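Local coordinates for TarM (Staphylococcus aureus subsp. aureus 21178, PDB 4X7R), which belongs to the GT-B glycosyltransferases, with two Rossmann-like domains, and holds UDP in this structure, at residues D362-A365 / K366-D370; I337-A340 / E341-K345; Y209-E212 / K213-D217. The protein carries 1 engineered substitution. All coordinates share one frame; numbering follows the deposited sequence.

Contact 1: residues D362-A365 / K366-D370; sequences DKIA and KMIED
The carbonyl oxygen of Ala365 accepts two backbone N-H groups from the next turn of an alpha-helix, the helix 361-370 of a beta-alpha-beta unit in a Rossmann-like domain. Glu369 N reaches Ala365 O at 3.3 Å in an almost straight bond (169° at the hydrogen), the usual i to i+4 link. Ile368 N gives the same oxygen a weak second bond, bent to 123°. The neighbouring turns are closed the same way: Lys366 N lies 3.0 Å from Asp362 O, Met367 N bonds to Lys363 O, and Ile368 N to Ile364 O.

The side chains sort themselves by face. On the buried side, the CG2 branch of Ile364 meets CD1 of Ile368 one turn on, at 3.8 Å, the two chains crossing at a slant. Ile364 turns CG1 away from its own carbonyl carbon, and at the end of that branch CD1 lies 4.0 Å from Met367 SD. Isoleucine suits this face because branched apolar chains fill the seam between strand 377-381 and helix 333-346: Ile364 and Ile368 touch Leu379 of the strand and Ile337 of the helix. Met367 stands at the edge of that face, where a flexible thioether chain can lie along helix 333-346, against Asp334 and Glu338. Ala365, with one methyl group, fits where the helix lies close to Leu379.

Lysine and glutamate take the exposed side. Lys366 runs out extended beyond its CG, its long chain suited to carrying an amino group clear of the helix. Glu369 sets CG beside its backbone N (chi1 -67°) and runs along the helix toward the preceding turn, where its OE2 comes to 3.2 Å from Ala365 O, an approach of two acceptors and no hydrogen bond.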
loop_
_atom_site.group_PDB
_atom_site.type_symbol
_atom_site.label_atom_id
_atom_site.label_comp_id
_atom_site.label_asym_id
_atom_site.label_seq_id
_atom_site.Cartn_x
_atom_site.Cartn_y
_atom_site.Cartn_z
ATOM N N ASP A 362 4.595 7.514 -16.641
ATOM C CA ASP A 362 5.378 7.828 -17.843
ATOM C C ASP A 362 4.550 7.748 -19.130
ATOM O O ASP A 362 4.648 8.645 -19.974
ATOM C CB ASP A 362 6.634 6.951 -17.932
ATOM C CG ASP A 362 7.642 7.201 -16.828
ATOM O OD1 ASP A 362 7.694 8.347 -16.311
ATOM O OD2 ASP A 362 8.411 6.267 -16.504
ATOM N N LYS A 363 3.699 6.695 -19.250
ATOM C CA LYS A 363 2.798 6.470 -20.392
ATOM C C LYS A 363 1.866 7.657 -20.512
ATOM O O LYS A 363 1.664 8.163 -21.615
ATOM C CB LYS A 363 1.981 5.160 -20.246
ATOM C CG LYS A 363 2.698 3.993 -19.529
ATOM C CD LYS A 363 3.697 3.234 -20.421
ATOM C CE LYS A 363 4.637 2.343 -19.636
ATOM N NZ LYS A 363 5.740 3.112 -18.998
ATOM N N ILE A 364 1.357 8.140 -19.361
ATOM C CA ILE A 364 0.449 9.289 -19.251
ATOM C C ILE A 364 1.156 10.597 -19.619
ATOM O O ILE A 364 0.557 11.404 -20.324
ATOM C CB ILE A 364 -0.297 9.313 -17.869
ATOM C CG1 ILE A 364 -1.209 8.063 -17.678
ATOM C CG2 ILE A 364 -1.075 10.619 -17.624
ATOM C CD1 ILE A 364 -2.261 7.761 -18.804
ATOM N N ALA A 365 2.435 10.782 -19.181
ATOM C CA ALA A 365 3.256 11.963 -19.497
ATOM C C ALA A 365 3.424 12.100 -21.024
ATOM O O ALA A 365 3.113 13.161 -21.586
ATOM C CB ALA A 365 4.611 11.865 -18.813
ATOM N N LYS A 366 3.824 10.989 -21.695
ATOM C CA LYS A 366 3.973 10.888 -23.152
ATOM C C LYS A 366 2.635 11.173 -23.835
ATOM O O LYS A 366 2.618 11.801 -24.888
ATOM C CB LYS A 366 4.442 9.475 -23.529
ATOM C CG LYS A 366 5.490 9.431 -24.632
ATOM C CD LYS A 366 6.326 8.164 -24.526
ATOM C CE LYS A 366 7.399 8.105 -25.587
ATOM N NZ LYS A 366 8.275 6.911 -25.427
ATOM N N MET A 367 1.524 10.699 -23.236
ATOM C CA MET A 367 0.161 10.864 -23.745
ATOM C C MET A 367 -0.311 12.326 -23.782
ATOM O O MET A 367 -0.970 12.726 -24.746
ATOM C CB MET A 367 -0.800 9.994 -22.934
ATOM C CG MET A 367 -2.062 9.660 -23.654
ATOM S SD MET A 367 -3.058 8.539 -22.655
ATOM C CE MET A 367 -4.561 8.534 -23.629
ATOM N N ILE A 368 0.022 13.114 -22.740
ATOM C CA ILE A 368 -0.337 14.539 -22.636
ATOM C C ILE A 368 0.413 15.341 -23.714
ATOM O O ILE A 368 -0.199 16.165 -24.407
ATOM C CB ILE A 368 -0.059 15.071 -21.199
ATOM C CG1 ILE A 368 -0.976 14.391 -20.167
ATOM C CG2 ILE A 368 -0.197 16.592 -21.106
ATOM C CD1 ILE A 368 -0.347 14.180 -18.857
ATOM N N GLU A 369 1.736 15.077 -23.848
ATOM C CA GLU A 369 2.656 15.702 -24.810
ATOM C C GLU A 369 2.198 15.439 -26.251
ATOM O O GLU A 369 2.036 16.394 -27.019
ATOM C CB GLU A 369 4.094 15.206 -24.584
ATOM C CG GLU A 369 4.703 15.667 -23.266
ATOM C CD GLU A 369 5.793 14.786 -22.682
ATOM O OE1 GLU A 369 6.584 14.205 -23.462
ATOM O OE2 GLU A 369 5.875 14.699 -21.435
ATOM N N ASP A 370 1.925 14.150 -26.588
ATOM C CA ASP A 370 1.443 13.703 -27.903
ATOM C C ASP A 370 0.117 14.346 -28.287
ATOM O O ASP A 370 -0.139 14.542 -29.473
ATOM C CB ASP A 370 1.316 12.167 -27.950
ATOM C CG ASP A 370 2.630 11.403 -28.024
ATOM O OD1 ASP A 370 3.671 11.959 -27.601
ATOM O OD2 ASP A 370 2.611 10.235 -28.465
#

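Contact 2: residues I337-A340 / E341-K345; sequences IEVA and ELVVK
Val339 and Val343 are brought together by matching torsions: each sets CG1 anti to its backbone N (chi1 169° and -178°) and CG2 beside that nitrogen, so that CG1 of Val339 meets CG2 of Val343 at 4.0 Å one turn along. They belong to helix 333-346, the connection between parallel strands 320-324 and 351-355 in a beta-alpha-beta unit of a Rossmann-like domain. Beta-branched valine suits the place, since its two methyls pack close to the backbone; CG2 of Val343 also lies 3.2 Å from Val339 O.

That oxygen takes the N-H of Val343 at 3.0 Å, and Ala340 O is held by Val344 N at 2.8 Å in a nearly straight bond. Glu341 N closes the turn onto Ile337 O, whereas the bond from Leu342 N to Glu338 O is long and weak.

Several faces of the helix are covered. Val339 packs on Ile446, Met449 and Ile453 of helix 446-457, and Ile337 on helix 361-370, while Ala340 and Val343 lie on Phe352 of strand 351-355, the small alanine allowing the helix to sit close to the sheet. Glutamate is placed at the margin: Glu341 extends from the helix and its OE1 forms a salt bridge with Lys371, while Glu338 OE1 stays 6.8 Å from Glu341 OE1.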
loop_
_atom_site.group_PDB
_atom_site.type_symbol
_atom_site.label_atom_id
_atom_site.label_comp_id
_atom_site.label_asym_id
_atom_site.label_seq_id
_atom_site.Cartn_x
_atom_site.Cartn_y
_atom_site.Cartn_z
ATOM N N ILE A 337 -7.133 11.526 -19.671
ATOM C CA ILE A 337 -6.392 12.331 -20.659
ATOM C C ILE A 337 -7.257 12.531 -21.912
ATOM O O ILE A 337 -7.325 13.649 -22.424
ATOM C CB ILE A 337 -4.973 11.779 -20.984
ATOM C CG1 ILE A 337 -4.096 11.606 -19.722
ATOM C CG2 ILE A 337 -4.252 12.624 -22.053
ATOM C CD1 ILE A 337 -3.956 12.814 -18.794
ATOM N N GLU A 338 -7.962 11.462 -22.360
ATOM C CA GLU A 338 -8.886 11.516 -23.504
ATOM C C GLU A 338 -10.044 12.463 -23.211
ATOM O O GLU A 338 -10.472 13.188 -24.109
ATOM C CB GLU A 338 -9.412 10.123 -23.874
ATOM C CG GLU A 338 -8.409 9.287 -24.657
ATOM C CD GLU A 338 -8.800 7.843 -24.918
ATOM O OE1 GLU A 338 -9.962 7.592 -25.316
ATOM O OE2 GLU A 338 -7.926 6.962 -24.754
ATOM N N VAL A 339 -10.521 12.492 -21.945
ATOM C CA VAL A 339 -11.594 13.392 -21.504
ATOM C C VAL A 339 -11.073 14.835 -21.477
ATOM O O VAL A 339 -11.759 15.733 -21.971
ATOM C CB VAL A 339 -12.231 12.949 -20.154
ATOM C CG1 VAL A 339 -13.147 14.032 -19.590
ATOM C CG2 VAL A 339 -13.004 11.650 -20.329
ATOM N N ALA A 340 -9.843 15.036 -20.934
ATOM C CA ALA A 340 -9.167 16.336 -20.857
ATOM C C ALA A 340 -9.071 16.980 -22.240
ATOM O O ALA A 340 -9.437 18.145 -22.384
ATOM C CB ALA A 340 -7.786 16.177 -20.249
ATOM N N GLU A 341 -8.675 16.188 -23.267
ATOM C CA GLU A 341 -8.583 16.606 -24.670
ATOM C C GLU A 341 -9.913 17.199 -25.172
ATOM O O GLU A 341 -9.899 18.247 -25.814
ATOM C CB GLU A 341 -8.140 15.424 -25.559
ATOM C CG GLU A 341 -7.882 15.799 -27.014
ATOM C CD GLU A 341 -7.419 14.671 -27.914
ATOM O OE1 GLU A 341 -8.034 13.581 -27.872
ATOM O OE2 GLU A 341 -6.464 14.891 -28.693
ATOM N N LEU A 342 -11.052 16.543 -24.850
ATOM C CA LEU A 342 -12.399 16.977 -25.243
ATOM C C LEU A 342 -12.824 18.258 -24.525
ATOM O O LEU A 342 -13.367 19.158 -25.161
ATOM C CB LEU A 342 -13.435 15.865 -24.996
ATOM C CG LEU A 342 -13.302 14.579 -25.816
ATOM C CD1 LEU A 342 -14.156 13.476 -25.228
ATOM C CD2 LEU A 342 -13.689 14.808 -27.278
ATOM N N VAL A 343 -12.568 18.339 -23.208
ATOM C CA VAL A 343 -12.902 19.493 -22.364
ATOM C C VAL A 343 -12.089 20.720 -22.818
ATOM O O VAL A 343 -12.672 21.784 -23.039
ATOM C CB VAL A 343 -12.725 19.181 -20.844
ATOM C CG1 VAL A 343 -13.125 20.365 -19.979
ATOM C CG2 VAL A 343 -13.530 17.954 -20.428
ATOM N N VAL A 344 -10.754 20.545 -22.998
ATOM C CA VAL A 344 -9.814 21.589 -23.436
ATOM C C VAL A 344 -10.136 22.107 -24.852
ATOM O O VAL A 344 -10.017 23.306 -25.081
ATOM C CB VAL A 344 -8.323 21.190 -23.210
ATOM C CG1 VAL A 344 -7.353 22.198 -23.821
ATOM C CG2 VAL A 344 -8.026 21.011 -21.724
ATOM N N LYS A 345 -10.600 21.224 -25.772
ATOM C CA LYS A 345 -10.984 21.635 -27.135
ATOM C C LYS A 345 -12.253 22.512 -27.187
ATOM O O LYS A 345 -12.448 23.216 -28.178
ATOM C CB LYS A 345 -11.040 20.455 -28.125
ATOM C CG LYS A 345 -9.654 19.962 -28.566
ATOM C CD LYS A 345 -9.686 19.167 -29.872
ATOM C CE LYS A 345 -9.380 20.029 -31.085
ATOM N NZ LYS A 345 -9.607 19.304 -32.364
#

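Contact 3: residues Y209-E212 / K213-D217; sequences YYLE and KLIKD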
loop_
_atom_site.group_PDB
_atom_site.type_symbol
_atom_site.label_atom_id
_atom_site.label_comp_id
_atom_site.label_asym_id
_atom_site.label_seq_id
_atom_site.Cartn_x
_atom_site.Cartn_y
_atom_site.Cartn_z
ATOM N N TYR A 209 4.031 -18.890 12.560
ATOM C CA TYR A 209 4.623 -19.039 13.891
ATOM C C TYR A 209 4.619 -17.691 14.598
ATOM O O TYR A 209 4.197 -17.604 15.748
ATOM C CB TYR A 209 6.056 -19.588 13.782
ATOM C CG TYR A 209 6.850 -19.510 15.073
ATOM C CD1 TYR A 209 6.685 -20.462 16.079
ATOM C CD2 TYR A 209 7.824 -18.526 15.261
ATOM C CE1 TYR A 209 7.453 -20.421 17.248
ATOM C CE2 TYR A 209 8.567 -18.453 16.438
ATOM C CZ TYR A 209 8.387 -19.408 17.424
ATOM O OH TYR A 209 9.114 -19.302 18.588
ATOM N N TYR A 210 5.089 -16.651 13.899
ATOM C CA TYR A 210 5.190 -15.283 14.404
ATOM C C TYR A 210 3.859 -14.766 14.971
ATOM O O TYR A 210 3.831 -14.273 16.101
ATOM C CB TYR A 210 5.753 -14.356 13.303
ATOM C CG TYR A 210 5.591 -12.884 13.615
ATOM C CD1 TYR A 210 6.195 -12.317 14.736
ATOM C CD2 TYR A 210 4.868 -12.048 12.768
ATOM C CE1 TYR A 210 6.060 -10.965 15.025
ATOM C CE2 TYR A 210 4.736 -10.686 13.045
ATOM C CZ TYR A 210 5.341 -10.153 14.171
ATOM O OH TYR A 210 5.269 -8.819 14.442
ATOM N N LEU A 211 2.752 -14.935 14.204
ATOM C CA LEU A 211 1.402 -14.540 14.626
ATOM C C LEU A 211 0.944 -15.303 15.861
ATOM O O LEU A 211 0.225 -14.747 16.669
ATOM C CB LEU A 211 0.386 -14.737 13.494
ATOM C CG LEU A 211 0.538 -13.811 12.289
ATOM C CD1 LEU A 211 -0.403 -14.241 11.169
ATOM C CD2 LEU A 211 0.298 -12.335 12.688
ATOM N N GLU A 212 1.337 -16.580 15.991
ATOM C CA GLU A 212 0.973 -17.407 17.150
ATOM C C GLU A 212 1.748 -16.938 18.386
ATOM O O GLU A 212 1.220 -17.009 19.489
ATOM C CB GLU A 212 1.238 -18.890 16.864
ATOM C CG GLU A 212 0.285 -19.473 15.835
ATOM C CD GLU A 212 0.709 -20.782 15.204
ATOM O OE1 GLU A 212 1.885 -21.186 15.359
ATOM O OE2 GLU A 212 -0.135 -21.390 14.512
ATOM N N LYS A 213 2.973 -16.415 18.186
ATOM C CA LYS A 213 3.842 -15.844 19.230
ATOM C C LYS A 213 3.356 -14.419 19.616
ATOM O O LYS A 213 3.227 -14.092 20.795
ATOM C CB LYS A 213 5.312 -15.810 18.726
ATOM C CG LYS A 213 6.319 -16.489 19.636
ATOM C CD LYS A 213 6.019 -17.958 19.932
ATOM C CE LYS A 213 6.792 -18.430 21.153
ATOM N NZ LYS A 213 6.289 -17.849 22.440
ATOM N N LEU A 214 3.027 -13.601 18.614
ATOM C CA LEU A 214 2.544 -12.240 18.827
ATOM C C LEU A 214 1.158 -12.151 19.448
ATOM O O LEU A 214 0.953 -11.333 20.327
ATOM C CB LEU A 214 2.554 -11.481 17.489
ATOM C CG LEU A 214 2.227 -9.982 17.539
ATOM C CD1 LEU A 214 3.404 -9.192 18.159
ATOM C CD2 LEU A 214 1.869 -9.468 16.156
ATOM N N ILE A 215 0.201 -12.934 18.953
ATOM C CA ILE A 215 -1.204 -12.811 19.339
ATOM C C ILE A 215 -1.659 -13.943 20.250
ATOM O O ILE A 215 -1.693 -15.097 19.827
ATOM C CB ILE A 215 -2.078 -12.663 18.031
ATOM C CG1 ILE A 215 -1.552 -11.526 17.112
ATOM C CG2 ILE A 215 -3.573 -12.513 18.333
ATOM C CD1 ILE A 215 -2.022 -11.595 15.615
ATOM N N LYS A 216 -2.037 -13.609 21.488
ATOM C CA LYS A 216 -2.515 -14.614 22.436
ATOM C C LYS A 216 -3.864 -15.223 22.024
ATOM O O LYS A 216 -4.738 -14.534 21.459
ATOM C CB LYS A 216 -2.477 -14.126 23.914
ATOM C CG LYS A 216 -3.643 -13.279 24.382
ATOM C CD LYS A 216 -3.459 -13.007 25.879
ATOM C CE LYS A 216 -3.397 -11.552 26.181
ATOM N NZ LYS A 216 -2.909 -11.312 27.575
ATOM N N ASP A 217 -4.003 -16.539 22.269
ATOM C CA ASP A 217 -5.211 -17.278 21.929
ATOM C C ASP A 217 -6.388 -17.010 22.877
ATOM O O ASP A 217 -6.850 -17.895 23.611
ATOM C CB ASP A 217 -4.935 -18.772 21.690
ATOM C CG ASP A 217 -6.042 -19.414 20.885
ATOM O OD1 ASP A 217 -6.916 -18.670 20.370
ATOM O OD2 ASP A 217 -6.029 -20.652 20.745
#
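Lys213 lays its aliphatic chain alongside the ring of Tyr209, one turn earlier in helix 203-214. CD of the lysine is 3.7 Å from Tyr209 CZ, and CE is 3.6 Å from the phenol OH. The lysine chain bends at chi2 (57°), which brings its methylenes beside the ring. Tyr210 and Leu214 repeat the pattern, pointing the same way, with Leu214 CD2 at 3.9 Å from Tyr210 OH. A third pair, Leu211 CD2 and Ile215 CD1, is purely aliphatic at 3.8 Å.

Backbone bonds set this spacing. Leu214 N reaches Tyr210 O at 2.7 Å, and Lys213 N bonds to Tyr209 O while making a weak second bond to Tyr210 O. Ile215 N still bonds to Leu211 O, closing the final turn, although Ile215 has left helical backbone angles and the chain turns toward strand 221-225.

Further out, Leu211, Leu214 and Ile215 pack through Met7, Val39 and Phe5 on the seven-stranded parallel sheet of the other Rossmann-like domain, while the rings of Tyr210 and Tyr72 meet at about 50°. Glu212 OE2 accepts the backbone N-H of Asn238, and Asp217 receives those of Lys240, Asn241 and Ala242. The chemistry thus divides by side: leucine and isoleucine bury their carbon against the sheet together with Tyr210, Tyr209 and Lys213 cover the margin, and carboxylates pin the helix end and following loop to residues 238-242.

In the fold
Contacts 1 and 2 lie on neighbouring helices flanking one parallel beta-sheet, within the same Rossmann-like domain, and they touch: Ile337 CD1 sits 3.6 Å from Ile368 CG1, and Met367 also packs on Ile337. Contact 2 is the more buried, rich in valine; contact 1 exposes lysine and acidic residues on its outer side. Contact 3 belongs to a different parallel beta-sheet on the opposite side of the chain's centre, about 48 Å from contact 1 and 53 Å from contact 2, centre to centre. There the helix ends, aromatic rings join the apolar packing, and carboxylates accept backbone N-H groups, whereas in contact 2 a carboxylate pairs with a lysine.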